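Local coordinates for protein diacylglycerol O-acyltransferase (Marinobacter hydrocarbonoclasticus, PDB 6CHJ) that probably transfers acyl groups from acyl-CoA to diacylglycerol, giving triacylglycerol, and belongs to the wax ester synthase/diacylglycerol acyltransferase enzymes, at residues M269-Q281 / L432-L446. Numbering follows the deposited sequence.
Sequences MCAAALRTYLMNQ and LPSLQRMLDYLEQGL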
# COMPACT_ATOMS: atom_id res chain seq x y z
N MET B 269 22.23 -17.13 -17.39
CA MET B 269 22.46 -15.99 -16.51
C MET B 269 21.65 -16.12 -15.22
O MET B 269 22.17 -15.88 -14.13
CB MET B 269 22.13 -14.68 -17.22
CG MET B 269 23.24 -14.22 -18.17
SD MET B 269 22.58 -12.94 -19.25
CE MET B 269 22.30 -11.60 -18.08
N CYS B 270 20.37 -16.55 -15.34
CA CYS B 270 19.56 -16.78 -14.14
C CYS B 270 20.13 -17.92 -13.29
O CYS B 270 20.27 -17.78 -12.07
CB CYS B 270 18.10 -17.06 -14.51
SG CYS B 270 17.26 -15.69 -15.43
N ALA B 271 20.46 -19.06 -13.92
CA ALA B 271 21.10 -20.16 -13.18
C ALA B 271 22.36 -19.70 -12.43
O ALA B 271 22.53 -20.01 -11.25
CB ALA B 271 21.45 -21.30 -14.13
N ALA B 272 23.25 -18.97 -13.11
CA ALA B 272 24.46 -18.48 -12.45
C ALA B 272 24.12 -17.56 -11.28
O ALA B 272 24.58 -17.77 -10.15
CB ALA B 272 25.37 -17.77 -13.45
N ALA B 273 23.29 -16.54 -11.54
CA ALA B 273 22.91 -15.60 -10.48
C ALA B 273 22.30 -16.33 -9.29
O ALA B 273 22.64 -16.05 -8.13
CB ALA B 273 21.94 -14.54 -11.01
N LEU B 274 21.39 -17.28 -9.55
CA LEU B 274 20.76 -18.00 -8.45
C LEU B 274 21.79 -18.80 -7.67
O LEU B 274 21.72 -18.90 -6.44
CB LEU B 274 19.68 -18.94 -8.98
CG LEU B 274 18.31 -18.34 -9.31
CD1 LEU B 274 17.52 -19.30 -10.17
CD2 LEU B 274 17.54 -17.95 -8.03
N ARG B 275 22.75 -19.39 -8.39
CA ARG B 275 23.81 -20.16 -7.76
C ARG B 275 24.64 -19.28 -6.85
O ARG B 275 24.83 -19.59 -5.66
CB ARG B 275 24.67 -20.83 -8.84
CG ARG B 275 25.82 -21.65 -8.31
CD ARG B 275 26.66 -22.22 -9.45
NE ARG B 275 28.02 -22.46 -9.00
CZ ARG B 275 28.41 -23.51 -8.27
NH1 ARG B 275 27.54 -24.45 -7.95
NH2 ARG B 275 29.68 -23.62 -7.89
N THR B 276 25.14 -18.16 -7.37
CA THR B 276 25.93 -17.25 -6.55
C THR B 276 25.14 -16.77 -5.34
O THR B 276 25.67 -16.73 -4.22
CB THR B 276 26.40 -16.05 -7.37
OG1 THR B 276 26.84 -16.48 -8.66
CG2 THR B 276 27.55 -15.32 -6.66
N TYR B 277 23.86 -16.42 -5.54
CA TYR B 277 23.07 -15.89 -4.44
C TYR B 277 22.92 -16.91 -3.31
O TYR B 277 23.06 -16.57 -2.13
CB TYR B 277 21.70 -15.41 -4.93
CG TYR B 277 20.86 -14.89 -3.80
CD1 TYR B 277 20.92 -13.54 -3.44
CD2 TYR B 277 20.06 -15.73 -3.04
CE1 TYR B 277 20.17 -13.04 -2.38
CE2 TYR B 277 19.32 -15.25 -1.97
CZ TYR B 277 19.37 -13.91 -1.65
OH TYR B 277 18.65 -13.43 -0.60
N LEU B 278 22.65 -18.18 -3.66
CA LEU B 278 22.41 -19.17 -2.61
C LEU B 278 23.70 -19.63 -1.95
O LEU B 278 23.70 -19.95 -0.76
CB LEU B 278 21.65 -20.36 -3.19
CG LEU B 278 20.20 -20.04 -3.57
CD1 LEU B 278 19.63 -21.09 -4.52
CD2 LEU B 278 19.36 -19.92 -2.33
N MET B 279 24.80 -19.68 -2.70
CA MET B 279 26.08 -19.92 -2.04
C MET B 279 26.37 -18.81 -1.05
O MET B 279 26.61 -19.08 0.14
CB MET B 279 27.19 -20.03 -3.08
CG MET B 279 27.09 -21.28 -3.92
SD MET B 279 28.52 -21.48 -4.98
CE MET B 279 28.26 -20.17 -6.18
N ASN B 280 26.28 -17.56 -1.51
CA ASN B 280 26.50 -16.42 -0.63
C ASN B 280 25.65 -16.48 0.63
O ASN B 280 26.07 -15.99 1.68
CB ASN B 280 26.25 -15.13 -1.39
CG ASN B 280 27.50 -14.63 -2.12
OD1 ASN B 280 28.19 -13.74 -1.63
ND2 ASN B 280 27.77 -15.18 -3.29
N GLN B 281 24.46 -17.10 0.57
CA GLN B 281 23.65 -17.30 1.78
C GLN B 281 23.97 -18.60 2.50
O GLN B 281 23.31 -18.92 3.49
CB GLN B 281 22.15 -17.29 1.45
CG GLN B 281 21.61 -15.91 1.11
CD GLN B 281 21.26 -15.12 2.35
OE1 GLN B 281 20.42 -15.54 3.16
NE2 GLN B 281 21.91 -13.98 2.52
N LEU B 432 14.43 -13.13 1.14
CA LEU B 432 15.50 -12.96 0.16
C LEU B 432 16.28 -11.68 0.46
O LEU B 432 16.23 -10.72 -0.31
CB LEU B 432 14.94 -12.95 -1.26
CG LEU B 432 14.49 -14.35 -1.66
CD1 LEU B 432 13.86 -14.36 -3.04
CD2 LEU B 432 15.68 -15.28 -1.60
N PRO B 433 17.05 -11.67 1.55
CA PRO B 433 17.85 -10.49 1.88
C PRO B 433 18.86 -10.16 0.79
O PRO B 433 19.54 -11.04 0.27
CB PRO B 433 18.54 -10.89 3.19
CG PRO B 433 18.57 -12.39 3.15
CD PRO B 433 17.26 -12.75 2.54
N SER B 434 18.93 -8.87 0.45
CA SER B 434 19.95 -8.31 -0.44
C SER B 434 19.72 -8.74 -1.89
O SER B 434 20.65 -8.93 -2.65
CB SER B 434 21.36 -8.67 0.02
OG SER B 434 21.58 -8.18 1.33
N LEU B 435 18.45 -8.83 -2.27
CA LEU B 435 18.07 -9.38 -3.56
C LEU B 435 18.65 -8.56 -4.72
O LEU B 435 18.82 -9.10 -5.82
CB LEU B 435 16.54 -9.45 -3.65
CG LEU B 435 15.79 -9.97 -4.88
CD1 LEU B 435 14.42 -10.50 -4.46
CD2 LEU B 435 15.59 -8.85 -5.86
N GLN B 436 18.93 -7.27 -4.49
CA GLN B 436 19.49 -6.44 -5.56
C GLN B 436 20.85 -6.97 -6.01
O GLN B 436 21.27 -6.73 -7.15
CB GLN B 436 19.59 -4.98 -5.11
CG GLN B 436 18.65 -4.01 -5.89
CD GLN B 436 18.83 -2.51 -5.54
OE1 GLN B 436 18.33 -2.03 -4.51
NE2 GLN B 436 19.51 -1.75 -6.41
N ARG B 437 21.55 -7.69 -5.13
CA ARG B 437 22.86 -8.19 -5.51
C ARG B 437 22.78 -9.19 -6.65
O ARG B 437 23.78 -9.42 -7.35
CB ARG B 437 23.56 -8.80 -4.30
CG ARG B 437 24.67 -7.95 -3.77
CD ARG B 437 25.15 -8.46 -2.45
NE ARG B 437 24.82 -7.52 -1.39
CZ ARG B 437 24.89 -7.79 -0.09
NH1 ARG B 437 25.29 -8.98 0.33
NH2 ARG B 437 24.56 -6.85 0.80
N MET B 438 21.60 -9.78 -6.89
CA MET B 438 21.44 -10.70 -8.00
C MET B 438 21.64 -10.03 -9.36
O MET B 438 21.89 -10.74 -10.34
CB MET B 438 20.06 -11.38 -7.95
CG MET B 438 20.06 -12.59 -7.03
SD MET B 438 18.67 -13.66 -7.37
CE MET B 438 19.21 -14.34 -8.92
N LEU B 439 21.51 -8.71 -9.43
CA LEU B 439 21.86 -7.99 -10.66
C LEU B 439 23.35 -8.12 -10.97
O LEU B 439 23.73 -8.36 -12.12
CB LEU B 439 21.48 -6.51 -10.52
CG LEU B 439 20.00 -6.20 -10.35
CD1 LEU B 439 19.75 -4.69 -10.40
CD2 LEU B 439 19.21 -6.95 -11.41
N ASP B 440 24.20 -7.97 -9.96
CA ASP B 440 25.62 -8.18 -10.18
C ASP B 440 25.91 -9.65 -10.44
O ASP B 440 26.81 -9.97 -11.23
CB ASP B 440 26.43 -7.71 -8.97
CG ASP B 440 26.05 -6.31 -8.53
OD1 ASP B 440 26.17 -5.38 -9.36
OD2 ASP B 440 25.63 -6.16 -7.37
N TYR B 441 25.13 -10.55 -9.83
CA TYR B 441 25.35 -11.98 -10.04
C TYR B 441 24.93 -12.40 -11.45
O TYR B 441 25.57 -13.27 -12.05
CB TYR B 441 24.61 -12.80 -8.98
CG TYR B 441 25.01 -12.48 -7.55
CD1 TYR B 441 26.20 -11.80 -7.27
CD2 TYR B 441 24.20 -12.87 -6.48
CE1 TYR B 441 26.57 -11.51 -5.96
CE2 TYR B 441 24.57 -12.59 -5.17
CZ TYR B 441 25.75 -11.90 -4.92
OH TYR B 441 26.12 -11.60 -3.63
N LEU B 442 23.86 -11.80 -11.98
CA LEU B 442 23.54 -12.05 -13.39
C LEU B 442 24.66 -11.55 -14.28
O LEU B 442 25.05 -12.23 -15.24
CB LEU B 442 22.23 -11.38 -13.78
CG LEU B 442 20.89 -11.85 -13.20
CD1 LEU B 442 19.85 -10.69 -13.24
CD2 LEU B 442 20.37 -13.09 -13.92
N GLU B 443 25.18 -10.36 -13.99
CA GLU B 443 26.18 -9.75 -14.85
C GLU B 443 27.48 -10.54 -14.78
O GLU B 443 28.14 -10.77 -15.80
CB GLU B 443 26.36 -8.27 -14.46
CG GLU B 443 27.64 -7.59 -14.98
CD GLU B 443 27.72 -7.54 -16.51
OE1 GLU B 443 26.66 -7.50 -17.18
OE2 GLU B 443 28.85 -7.54 -17.05
N GLN B 444 27.82 -11.04 -13.59
CA GLN B 444 28.99 -11.88 -13.43
C GLN B 444 28.81 -13.22 -14.17
O GLN B 444 29.76 -13.75 -14.75
CB GLN B 444 29.24 -12.08 -11.93
CG GLN B 444 30.42 -12.97 -11.56
CD GLN B 444 30.27 -13.61 -10.19
OE1 GLN B 444 29.28 -13.36 -9.49
NE2 GLN B 444 31.23 -14.44 -9.81
N GLY B 445 27.58 -13.76 -14.17
CA GLY B 445 27.32 -14.99 -14.91
C GLY B 445 27.57 -14.84 -16.40
O GLY B 445 28.11 -15.74 -17.05
N LEU B 446 27.21 -13.68 -16.96
CA LEU B 446 27.46 -13.45 -18.38
C LEU B 446 28.95 -13.18 -18.65
O LEU B 446 29.50 -13.65 -19.65
CB LEU B 446 26.59 -12.29 -18.85
CG LEU B 446 26.67 -11.87 -20.32
CD1 LEU B 446 26.17 -13.00 -21.20
CD2 LEU B 446 25.85 -10.62 -20.55
O HOH W 1 26.78 -15.17 -10.79
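Y441 presents one ring face to the methyl of T276. T276 CG2 stands 3.8 Å from the ring centroid and 11° off the normal, a CH-pi contact. The Y441 side chain is a knob in the hole formed by A273, T276, Y277 and N280. The segments 269-280 and 437-446 cross at 125° between their N-to-C directions, with axes 7.6 Å apart at closest approach. Small residues allow this: A272 CB lies 3.7 Å from G445 CA, and A273 CB touches M438 CE, Y441 CB and L442 CD2. M438 bends at its last torsion (chi3 72°), which turns CE onto A273 while CG packs on Y277. Its sulfur makes an oblique Met-aromatic contact with the Y277 ring. Y277 swings CG anti to its own N and reaches the turn before the second helix. There OH donates to P433 O at 2.7 Å, from above the carbonyl plane. A water links T276 OG1 to Y441 O, 2.6 Å from the latter. Side chains of strands 410-417 and 420-428 touch C270 and M438, so the helix pair packs against this sheet. The contact is mainly apolar packing, and the direct hydrogen bond from Y277 ties the first helix to the turn leading into the second.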